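Local coordinates for protein HepC.19480.a.B1 (Helicobacter pylori, PDB 6MTZ) that is of unknown function but has motifs and a two-domain fold resembling those of DHH/DHHA1 phosphoesterases, and so probably hydrolyses phosphodiester bonds, at residues 11-16 / 33-38; 18-23 / 124-129; 72-77 / 98-103; 187-192 / 248-253. All blocks are in the same frame, centred on the assembly; numbering follows the deposited sequence.

Interaction 1 (11-16 / 33-38); sequences VYHLSH and KNIQCY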
# COMPACT_ATOMS: atom_id res chain seq x y z
N VAL A 11 -13.17 -10.47 8.02
CA VAL A 11 -11.94 -10.00 8.66
C VAL A 11 -11.48 -8.73 7.97
O VAL A 11 -11.42 -8.67 6.73
CB VAL A 11 -10.85 -11.08 8.62
CG1 VAL A 11 -9.58 -10.54 9.24
CG2 VAL A 11 -11.34 -12.33 9.35
N TYR A 12 -11.18 -7.72 8.77
CA TYR A 12 -10.58 -6.47 8.30
C TYR A 12 -9.20 -6.36 8.93
O TYR A 12 -9.08 -6.26 10.16
CB TYR A 12 -11.47 -5.28 8.68
CG TYR A 12 -12.79 -5.32 7.95
CD1 TYR A 12 -13.85 -6.08 8.43
CD2 TYR A 12 -12.97 -4.62 6.77
CE1 TYR A 12 -15.06 -6.13 7.76
CE2 TYR A 12 -14.17 -4.66 6.09
CZ TYR A 12 -15.21 -5.42 6.58
OH TYR A 12 -16.40 -5.47 5.89
N HIS A 13 -8.15 -6.38 8.10
CA HIS A 13 -6.78 -6.51 8.61
C HIS A 13 -5.95 -5.30 8.22
O HIS A 13 -5.54 -5.17 7.06
CB HIS A 13 -6.13 -7.80 8.13
CG HIS A 13 -4.78 -8.05 8.72
ND1 HIS A 13 -4.00 -9.14 8.37
CD2 HIS A 13 -4.06 -7.36 9.64
CE1 HIS A 13 -2.86 -9.09 9.03
NE2 HIS A 13 -2.87 -8.02 9.81
N LEU A 14 -5.65 -4.46 9.20
CA LEU A 14 -4.79 -3.28 9.03
C LEU A 14 -3.38 -3.57 9.54
O LEU A 14 -3.22 -4.02 10.69
CB LEU A 14 -5.39 -2.09 9.77
CG LEU A 14 -4.46 -0.90 9.98
CD1 LEU A 14 -4.07 -0.27 8.63
CD2 LEU A 14 -5.08 0.12 10.95
N SER A 15 -2.37 -3.30 8.70
CA SER A 15 -0.98 -3.57 9.05
C SER A 15 -0.06 -2.47 8.52
O SER A 15 -0.47 -1.62 7.72
CB SER A 15 -0.51 -4.94 8.53
OG SER A 15 0.68 -5.34 9.19
N HIS A 16 1.19 -2.51 8.96
CA HIS A 16 2.20 -1.54 8.55
C HIS A 16 2.61 -1.82 7.09
O HIS A 16 2.00 -2.63 6.40
CB HIS A 16 3.39 -1.60 9.51
CG HIS A 16 4.34 -0.44 9.40
ND1 HIS A 16 3.93 0.87 9.46
CD2 HIS A 16 5.69 -0.41 9.27
CE1 HIS A 16 4.98 1.67 9.36
NE2 HIS A 16 6.06 0.92 9.25
N LYS A 33 -10.88 -16.84 4.56
CA LYS A 33 -11.48 -16.80 3.23
C LYS A 33 -12.08 -15.43 2.92
O LYS A 33 -12.05 -14.99 1.77
CB LYS A 33 -12.54 -17.89 3.11
N ASN A 34 -12.63 -14.75 3.93
CA ASN A 34 -13.27 -13.45 3.73
C ASN A 34 -12.46 -12.40 4.49
O ASN A 34 -12.69 -12.20 5.69
CB ASN A 34 -14.71 -13.49 4.20
CG ASN A 34 -15.40 -14.79 3.85
OD1 ASN A 34 -15.88 -15.51 4.73
ND2 ASN A 34 -15.44 -15.11 2.56
N ILE A 35 -11.54 -11.74 3.79
CA ILE A 35 -10.62 -10.78 4.40
C ILE A 35 -10.37 -9.61 3.45
O ILE A 35 -10.13 -9.80 2.26
CB ILE A 35 -9.29 -11.44 4.81
CG1 ILE A 35 -8.35 -10.41 5.44
CG2 ILE A 35 -8.63 -12.11 3.61
CD1 ILE A 35 -7.15 -11.03 6.18
N GLN A 36 -10.42 -8.40 4.00
CA GLN A 36 -10.00 -7.18 3.31
C GLN A 36 -8.83 -6.57 4.07
O GLN A 36 -8.91 -6.39 5.30
CB GLN A 36 -11.16 -6.18 3.21
CG GLN A 36 -10.76 -4.81 2.64
CD GLN A 36 -10.29 -4.90 1.20
OE1 GLN A 36 -11.07 -5.20 0.30
NE2 GLN A 36 -8.99 -4.64 0.98
N CYS A 37 -7.75 -6.26 3.36
CA CYS A 37 -6.54 -5.75 3.99
C CYS A 37 -6.39 -4.25 3.77
O CYS A 37 -6.91 -3.68 2.81
CB CYS A 37 -5.31 -6.47 3.45
SG CYS A 37 -5.16 -8.18 3.93
N TYR A 38 -5.65 -3.63 4.68
CA TYR A 38 -5.39 -2.19 4.68
C TYR A 38 -3.98 -1.98 5.20
O TYR A 38 -3.50 -2.75 6.04
CB TYR A 38 -6.38 -1.43 5.59
CG TYR A 38 -7.85 -1.66 5.30
CD1 TYR A 38 -8.49 -2.81 5.74
CD2 TYR A 38 -8.60 -0.70 4.62
CE1 TYR A 38 -9.83 -3.02 5.49
CE2 TYR A 38 -9.95 -0.90 4.37
CZ TYR A 38 -10.56 -2.07 4.82
OH TYR A 38 -11.89 -2.31 4.60

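Interaction 2 (18-23 / 124-129); sequences DLDGYA and CATKIV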
# COMPACT_ATOMS: atom_id res chain seq x y z
N ASP A 18 6.21 -2.24 5.95
CA ASP A 18 7.51 -2.81 5.61
C ASP A 18 7.38 -4.34 5.50
O ASP A 18 6.27 -4.86 5.39
CB ASP A 18 8.55 -2.36 6.64
CG ASP A 18 8.15 -2.74 8.06
OD1 ASP A 18 7.12 -3.41 8.23
OD2 ASP A 18 8.87 -2.36 9.00
N LEU A 19 8.49 -5.07 5.55
CA LEU A 19 8.43 -6.52 5.40
C LEU A 19 7.60 -7.16 6.52
O LEU A 19 6.74 -8.02 6.26
CB LEU A 19 9.85 -7.11 5.40
CG LEU A 19 9.94 -8.65 5.55
CD1 LEU A 19 9.33 -9.35 4.35
CD2 LEU A 19 11.36 -9.15 5.73
N ASP A 20 7.87 -6.79 7.77
CA ASP A 20 7.06 -7.30 8.88
C ASP A 20 5.59 -6.96 8.66
O ASP A 20 4.70 -7.82 8.80
CB ASP A 20 7.57 -6.72 10.22
CG ASP A 20 7.07 -7.50 11.46
OD1 ASP A 20 6.47 -8.58 11.31
OD2 ASP A 20 7.30 -7.02 12.59
N GLY A 21 5.31 -5.71 8.26
CA GLY A 21 3.93 -5.29 8.08
C GLY A 21 3.19 -6.08 7.02
O GLY A 21 2.03 -6.44 7.20
N TYR A 22 3.84 -6.33 5.86
CA TYR A 22 3.14 -7.06 4.81
C TYR A 22 3.12 -8.57 5.06
O TYR A 22 2.16 -9.24 4.68
CB TYR A 22 3.74 -6.76 3.43
CG TYR A 22 3.20 -5.50 2.80
CD1 TYR A 22 1.91 -5.45 2.31
CD2 TYR A 22 3.98 -4.35 2.70
CE1 TYR A 22 1.40 -4.30 1.74
CE2 TYR A 22 3.48 -3.19 2.13
CZ TYR A 22 2.20 -3.17 1.66
OH TYR A 22 1.71 -2.01 1.08
N ALA A 23 4.18 -9.12 5.66
CA ALA A 23 4.17 -10.54 6.01
C ALA A 23 3.02 -10.90 6.96
O ALA A 23 2.49 -12.02 6.90
CB ALA A 23 5.52 -10.91 6.63
N CYS A 124 8.76 -10.41 16.23
CA CYS A 124 8.24 -9.55 15.19
C CYS A 124 6.73 -9.70 15.13
O CYS A 124 6.16 -10.68 15.63
CB CYS A 124 8.87 -9.89 13.84
SG CYS A 124 8.23 -11.42 13.10
N ALA A 125 6.08 -8.72 14.52
CA ALA A 125 4.62 -8.75 14.43
C ALA A 125 4.13 -9.96 13.65
O ALA A 125 3.12 -10.57 14.02
CB ALA A 125 4.10 -7.45 13.81
N THR A 126 4.84 -10.33 12.58
CA THR A 126 4.41 -11.48 11.79
C THR A 126 4.34 -12.76 12.63
O THR A 126 3.39 -13.53 12.50
CB THR A 126 5.34 -11.67 10.59
OG1 THR A 126 5.16 -10.58 9.69
CG2 THR A 126 4.99 -12.95 9.84
N LYS A 127 5.32 -12.98 13.51
CA LYS A 127 5.30 -14.19 14.31
C LYS A 127 4.18 -14.14 15.34
O LYS A 127 3.50 -15.15 15.57
CB LYS A 127 6.65 -14.40 14.99
CG LYS A 127 6.76 -15.74 15.74
CD LYS A 127 8.23 -16.13 15.95
CE LYS A 127 8.36 -17.54 16.57
NZ LYS A 127 9.76 -17.80 17.05
N ILE A 128 3.96 -12.97 15.96
CA ILE A 128 2.82 -12.80 16.86
C ILE A 128 1.51 -13.11 16.14
O ILE A 128 0.67 -13.87 16.64
CB ILE A 128 2.81 -11.38 17.46
CG1 ILE A 128 4.09 -11.09 18.24
CG2 ILE A 128 1.59 -11.21 18.36
CD1 ILE A 128 4.21 -9.65 18.66
N VAL A 129 1.31 -12.53 14.94
CA VAL A 129 0.10 -12.82 14.17
C VAL A 129 -0.03 -14.32 13.93
O VAL A 129 -1.10 -14.91 14.13
CB VAL A 129 0.10 -12.06 12.83
CG1 VAL A 129 -1.07 -12.54 11.95
CG2 VAL A 129 0.02 -10.56 13.07

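Interaction 3 (72-77 / 98-103); sequences LNLNLN and IQLLDH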
# COMPACT_ATOMS: atom_id res chain seq x y z
N LEU A 72 1.54 -2.00 14.29
CA LEU A 72 1.30 -0.57 14.44
C LEU A 72 1.01 -0.30 15.90
O LEU A 72 0.38 -1.13 16.58
CB LEU A 72 0.12 -0.13 13.58
CG LEU A 72 0.25 -0.28 12.07
CD1 LEU A 72 -1.13 -0.38 11.45
CD2 LEU A 72 1.01 0.90 11.45
N ASN A 73 1.48 0.83 16.41
CA ASN A 73 1.04 1.24 17.74
C ASN A 73 0.09 2.40 17.59
O ASN A 73 0.25 3.24 16.70
CB ASN A 73 2.21 1.57 18.67
CG ASN A 73 2.99 2.77 18.24
OD1 ASN A 73 3.39 2.89 17.08
ND2 ASN A 73 3.24 3.67 19.19
N LEU A 74 -0.94 2.41 18.43
CA LEU A 74 -1.94 3.47 18.44
C LEU A 74 -1.66 4.39 19.62
O LEU A 74 -1.17 3.94 20.67
CB LEU A 74 -3.35 2.89 18.54
CG LEU A 74 -3.73 1.77 17.55
CD1 LEU A 74 -5.13 1.21 17.86
CD2 LEU A 74 -3.67 2.27 16.12
N ASN A 75 -1.94 5.67 19.44
CA ASN A 75 -1.93 6.53 20.61
C ASN A 75 -3.23 6.32 21.38
O ASN A 75 -4.17 5.69 20.90
CB ASN A 75 -1.76 8.00 20.23
CG ASN A 75 -2.51 8.37 18.97
OD1 ASN A 75 -3.74 8.36 18.94
ND2 ASN A 75 -1.76 8.70 17.93
N LEU A 76 -3.26 6.86 22.61
CA LEU A 76 -4.41 6.63 23.48
C LEU A 76 -5.70 7.06 22.82
O LEU A 76 -6.74 6.41 22.97
CB LEU A 76 -4.22 7.37 24.81
CG LEU A 76 -3.29 6.75 25.86
CD1 LEU A 76 -3.17 7.68 27.06
CD2 LEU A 76 -3.80 5.38 26.29
N ASN A 77 -5.65 8.16 22.08
CA ASN A 77 -6.87 8.70 21.50
C ASN A 77 -7.43 7.78 20.42
O ASN A 77 -8.65 7.59 20.34
CB ASN A 77 -6.59 10.09 20.93
CG ASN A 77 -7.85 10.79 20.49
OD1 ASN A 77 -8.48 11.51 21.27
ND2 ASN A 77 -8.23 10.58 19.24
N ILE A 98 -11.99 -7.45 18.25
CA ILE A 98 -10.82 -6.67 17.88
C ILE A 98 -9.59 -7.26 18.56
O ILE A 98 -9.63 -7.59 19.75
CB ILE A 98 -10.97 -5.18 18.24
CG1 ILE A 98 -9.64 -4.46 18.07
CG2 ILE A 98 -11.50 -5.00 19.66
CD1 ILE A 98 -9.72 -3.03 18.49
N GLN A 99 -8.51 -7.38 17.80
CA GLN A 99 -7.24 -7.85 18.34
C GLN A 99 -6.11 -7.05 17.70
O GLN A 99 -5.95 -7.06 16.48
CB GLN A 99 -7.05 -9.35 18.07
CG GLN A 99 -5.78 -9.92 18.66
CD GLN A 99 -5.77 -9.81 20.17
OE1 GLN A 99 -6.54 -10.50 20.85
NE2 GLN A 99 -4.92 -8.93 20.70
N LEU A 100 -5.34 -6.35 18.54
CA LEU A 100 -4.15 -5.65 18.09
C LEU A 100 -2.93 -6.44 18.55
O LEU A 100 -2.84 -6.82 19.72
CB LEU A 100 -4.09 -4.21 18.63
CG LEU A 100 -2.95 -3.34 18.07
CD1 LEU A 100 -3.38 -1.90 17.81
CD2 LEU A 100 -1.70 -3.35 18.95
N LEU A 101 -2.00 -6.69 17.62
CA LEU A 101 -0.77 -7.42 17.87
C LEU A 101 0.40 -6.55 17.45
O LEU A 101 0.47 -6.13 16.29
CB LEU A 101 -0.74 -8.73 17.08
CG LEU A 101 -1.95 -9.63 17.33
CD1 LEU A 101 -1.97 -10.77 16.33
CD2 LEU A 101 -1.98 -10.14 18.78
N ASP A 102 1.34 -6.30 18.36
CA ASP A 102 2.46 -5.41 18.04
C ASP A 102 3.62 -5.67 18.98
O ASP A 102 3.47 -6.32 20.03
CB ASP A 102 2.05 -3.93 18.08
CG ASP A 102 3.19 -3.00 17.67
OD1 ASP A 102 3.84 -3.32 16.66
OD2 ASP A 102 3.46 -2.01 18.37
N HIS A 103 4.79 -5.12 18.62
CA HIS A 103 6.03 -5.34 19.35
C HIS A 103 6.80 -4.06 19.65
O HIS A 103 7.97 -4.14 20.04
CB HIS A 103 6.91 -6.32 18.57
CG HIS A 103 7.54 -5.73 17.34
ND1 HIS A 103 8.71 -5.01 17.38
CD2 HIS A 103 7.17 -5.78 16.04
CE1 HIS A 103 9.03 -4.62 16.15
NE2 HIS A 103 8.11 -5.08 15.32
O HOH W 1 -0.52 -3.25 15.78

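Interaction 4 (187-192 / 248-253); sequences FMFDDE and HLLSLK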
# COMPACT_ATOMS: atom_id res chain seq x y z
N PHE A 187 -0.61 4.51 -3.20
CA PHE A 187 -1.83 5.31 -3.05
C PHE A 187 -2.82 5.02 -4.16
O PHE A 187 -4.01 4.81 -3.91
CB PHE A 187 -1.52 6.81 -3.04
CG PHE A 187 -2.75 7.66 -2.85
CD1 PHE A 187 -3.52 8.05 -3.93
CD2 PHE A 187 -3.19 7.99 -1.58
CE1 PHE A 187 -4.69 8.80 -3.74
CE2 PHE A 187 -4.34 8.73 -1.39
CZ PHE A 187 -5.09 9.13 -2.47
N MET A 188 -2.35 5.02 -5.41
CA MET A 188 -3.28 4.87 -6.52
C MET A 188 -3.75 3.44 -6.69
O MET A 188 -4.89 3.22 -7.14
CB MET A 188 -2.63 5.38 -7.82
CG MET A 188 -2.31 6.89 -7.82
SD MET A 188 -3.76 7.95 -7.68
CE MET A 188 -4.56 7.72 -9.29
N PHE A 189 -2.92 2.45 -6.34
CA PHE A 189 -3.19 1.04 -6.64
C PHE A 189 -3.02 0.19 -5.38
O PHE A 189 -2.20 -0.73 -5.33
CB PHE A 189 -2.28 0.54 -7.75
CG PHE A 189 -2.08 1.54 -8.85
CD1 PHE A 189 -3.15 1.98 -9.60
CD2 PHE A 189 -0.81 2.04 -9.13
CE1 PHE A 189 -2.96 2.90 -10.64
CE2 PHE A 189 -0.62 2.96 -10.15
CZ PHE A 189 -1.70 3.39 -10.91
N ASP A 190 -3.83 0.48 -4.36
CA ASP A 190 -3.60 -0.10 -3.04
C ASP A 190 -3.61 -1.63 -3.09
O ASP A 190 -2.68 -2.28 -2.60
CB ASP A 190 -4.66 0.41 -2.07
CG ASP A 190 -4.47 -0.16 -0.69
OD1 ASP A 190 -3.51 0.24 -0.00
OD2 ASP A 190 -5.28 -1.02 -0.31
N ASP A 191 -4.64 -2.21 -3.70
CA ASP A 191 -4.74 -3.67 -3.71
C ASP A 191 -3.71 -4.30 -4.63
O ASP A 191 -3.15 -5.35 -4.32
CB ASP A 191 -6.14 -4.10 -4.12
CG ASP A 191 -7.17 -3.77 -3.09
OD1 ASP A 191 -6.80 -3.58 -1.90
OD2 ASP A 191 -8.36 -3.68 -3.46
N GLU A 192 -3.46 -3.69 -5.80
CA GLU A 192 -2.51 -4.29 -6.73
C GLU A 192 -1.09 -4.16 -6.20
O GLU A 192 -0.25 -5.02 -6.46
CB GLU A 192 -2.63 -3.64 -8.11
CG GLU A 192 -3.97 -3.90 -8.81
CD GLU A 192 -5.07 -2.93 -8.38
OE1 GLU A 192 -4.80 -2.10 -7.49
OE2 GLU A 192 -6.19 -2.99 -8.94
N HIS A 248 -2.35 0.80 -17.36
CA HIS A 248 -3.51 -0.09 -17.49
C HIS A 248 -4.45 0.06 -16.30
O HIS A 248 -5.67 0.12 -16.47
CB HIS A 248 -3.08 -1.55 -17.63
CG HIS A 248 -4.24 -2.51 -17.68
ND1 HIS A 248 -4.72 -3.16 -16.56
CD2 HIS A 248 -5.03 -2.90 -18.71
CE1 HIS A 248 -5.74 -3.92 -16.91
NE2 HIS A 248 -5.95 -3.78 -18.21
N LEU A 249 -3.88 0.12 -15.09
CA LEU A 249 -4.71 0.35 -13.92
C LEU A 249 -5.29 1.76 -13.91
O LEU A 249 -6.41 1.96 -13.44
CB LEU A 249 -3.90 0.09 -12.65
CG LEU A 249 -3.39 -1.35 -12.55
CD1 LEU A 249 -2.46 -1.52 -11.34
CD2 LEU A 249 -4.56 -2.33 -12.46
N LEU A 250 -4.56 2.75 -14.45
CA LEU A 250 -5.11 4.10 -14.53
C LEU A 250 -6.26 4.18 -15.53
O LEU A 250 -7.22 4.93 -15.31
CB LEU A 250 -4.02 5.11 -14.91
CG LEU A 250 -2.92 5.40 -13.88
CD1 LEU A 250 -1.91 6.37 -14.43
CD2 LEU A 250 -3.51 5.91 -12.56
N SER A 251 -6.17 3.41 -16.63
CA SER A 251 -7.20 3.48 -17.67
C SER A 251 -8.57 3.11 -17.13
O SER A 251 -9.58 3.61 -17.63
CB SER A 251 -6.83 2.57 -18.85
OG SER A 251 -5.74 3.09 -19.58
N LEU A 252 -8.61 2.28 -16.09
CA LEU A 252 -9.88 1.95 -15.46
C LEU A 252 -10.40 3.05 -14.54
O LEU A 252 -11.50 2.89 -13.99
CB LEU A 252 -9.75 0.65 -14.67
CG LEU A 252 -8.92 -0.49 -15.27
CD1 LEU A 252 -8.90 -1.65 -14.30
CD2 LEU A 252 -9.44 -0.93 -16.63
N LYS A 253 -9.66 4.14 -14.35
CA LYS A 253 -10.02 5.21 -13.41
C LYS A 253 -10.40 6.50 -14.12
O LYS A 253 -10.49 7.55 -13.46
CB LYS A 253 -8.85 5.47 -12.45
CG LYS A 253 -8.53 4.33 -11.47
CD LYS A 253 -7.25 4.64 -10.67
CE LYS A 253 -6.83 3.49 -9.80
NZ LYS A 253 -7.76 3.34 -8.66

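Interaction 1 (11-16 / 33-38)
The rings of Tyr12 and Tyr38 lie side by side and point the same way, meeting rim to rim: Tyr38 CE1 sits in the plane of the Tyr12 ring, and Tyr38 OH lies 3.3 Å from Tyr12 CD2 at that same edge. Both rings have CG anti to the carbonyl carbon (chi1 -66° in Tyr12, -55° in Tyr38), and with Leu14 they form one side of the sheet, against helix 43-59. On the other side, Ile35 CD1 lies at the edge of the His13 ring, near its plane, 3.9 Å from His13 CB and equally 3.9 Å from Val11 CG1. Beneath the side chains runs a parallel pairing of strands 11-15 and 35-38, the two ends of a beta-alpha-beta unit. Its backbone bonds alternate between partners, from Val11 N to Asn34 O (2.9 Å), through Gln36 N to Val11 O (2.9 Å), to Ser15 N with Tyr38 O (2.9 Å). His13 O accepts from Tyr38 N at 2.8 Å and also from Gln25 NE2 of the connecting helix 19-29. The imidazole of His13 is buried, yet ND1 bonds to Ser28 OG and NE2 to Ser70 OG. A buried imidazole can thus have both nitrogens bonded and its rotation fixed.

Interaction 2 (18-23 / 124-129)
Asp20 reaches from one helix to the N-terminal turn of another, joining helices 19-23 and 125-129, whose axes run 21° apart within the Rossmann-like domain of a probable DHH phosphoesterase. Residues 16-21 read His-x-Asp-x-Asp-Gly, as in the first DHH motif, Asp20 being the second aspartate. From CB the chain leaves with CG anti to the backbone N (chi1 -163°), and CG comes to 3.4 Å from Ala125 N. The carboxylate then divides its work. OD2 takes Ala125 N at 2.8 Å on its syn lone pair and also rests 3.5 Å from Cys124 CB. OD1 is gripped twice by one residue: Thr126 N lies 2.7 Å away on the syn side, and Thr126 OG1, 2.9 Å away, donates nearly along the carboxylate C-O bond. Three bonds thus fix the carboxylate's rotation and satisfy two N-H groups of a helix start. Asp71 and Asp159 also bring carboxylates close to OD2, an acidic cluster consistent with the metal site of DHH relatives. Each helix has its own N-cap besides: Asp18 OD1 accepts from Gly21 N, and Cys124 SG from Lys127 N. Beyond the carboxylate the helices meet where Ala23 CB packs 3.1 Å from Thr126 OG1.

Interaction 3 (72-77 / 98-103)
Leu72 and Asp102 bring their CA atoms to 6.1 Å, where the extended chain of 72-74 has left the parallel sheet and runs beside the end of strand 98-102 with no direct hydrogen bond between them. A water bridges the two backbones, accepting from Leu72 N at 2.8 Å and donating to Leu101 O at 3.1 Å. At Leu74 and Leu100 the contact is apolar. Leu100 has CG anti to its backbone N (chi1 -173°), and its CD1 meets Leu74 CD1 at 3.6 Å as the two side chains slide past each other in opposite directions. The other branch, Leu100 CD2, lies 3.9 Å from Leu72 O. Helix 43-59 covers the Leu74 side through Val46 and Ile50, while Tyr117 OH of the next strand bonds to Leu74 N. At the Asp102 end the carboxylate lies alongside the backbone: its CG is 3.5 Å from Leu72 O, and OD2 stands 3.8 Å from Asn73 CB. Asp102 opens an Asp-His-His triplet like the one that gives the DHH family its name, and its OD1 bonds to His104 ND1. The contact thus passes from leucine packing to a buried polar end, whose carboxylate probably helps to orient the His104 imidazole.

Interaction 4 (187-192 / 248-253)
Torsions on both sides bring the groups together: chi3 of Met188 (-70°) turns CE toward Leu250, chi1 of Phe189 (-40°) sets its CG anti to the carbonyl carbon, and chi4 of Lys253 (-71°) swings NZ aside at the end of an otherwise extended chain that reaches back to Met188. The contact lies at the junction of the two lobes of what is probably a DHH/DHHA1 fold, where the start of helix 190-203 packs against the last turn of helix 238-251, just before the chain enters the mixed sheet. Phe189, the N-cap residue of helix 190-203, is the centre of the packing. One face of its ring is covered by Met188 CB, 3.6 Å above the ring centre. Over the opposite face stands Leu249 CD1 in a CH-pi contact, 4.3 Å from the ring centroid. Leu250 meets the rim instead, its CD2 lying 3.5 Å from Phe189 CZ and its CG in the plane of the ring. Leu250 CD2 also touches Met188 CE at 3.9 Å, so this one methyl serves both residues; behind it lie Phe267, Leu278 and Phe282 of the second lobe. Nearer solvent, the aliphatic part of Glu192 slides past Leu249, with Glu192 CG 3.8 Å from Leu249 CD1. Glu192 and Lys253 carry opposite charges but do not pair, as Glu192 OE1 remains 6.3 Å from Lys253 NZ. The lysine amine instead gives a weak hydrogen bond to the backbone, with Lys253 NZ 3.2 Å from Met188 O.

In the fold
From the N terminus, interaction 1 closes the first and shortest loop, a beta-alpha-beta unit of strand 10-15, helix 19-29 and strand 35-39. Interaction 2 opens on that connecting helix and closes only at helix 125-136, so the two cross along the chain; they touch where Ser15 meets Gly21. Interaction 3 opens and closes within the span of interaction 2, tying the segment after strand 64-70 to strand 95-102 of the same parallel sheet, and it meets interaction 1 through Leu72 and interaction 2 through His103. Interaction 4 follows in series on the opposite side of the chain's centre from interactions 2 and 3, touches interaction 1 where Asp191 meets Gln36, and links the first lobe to the second.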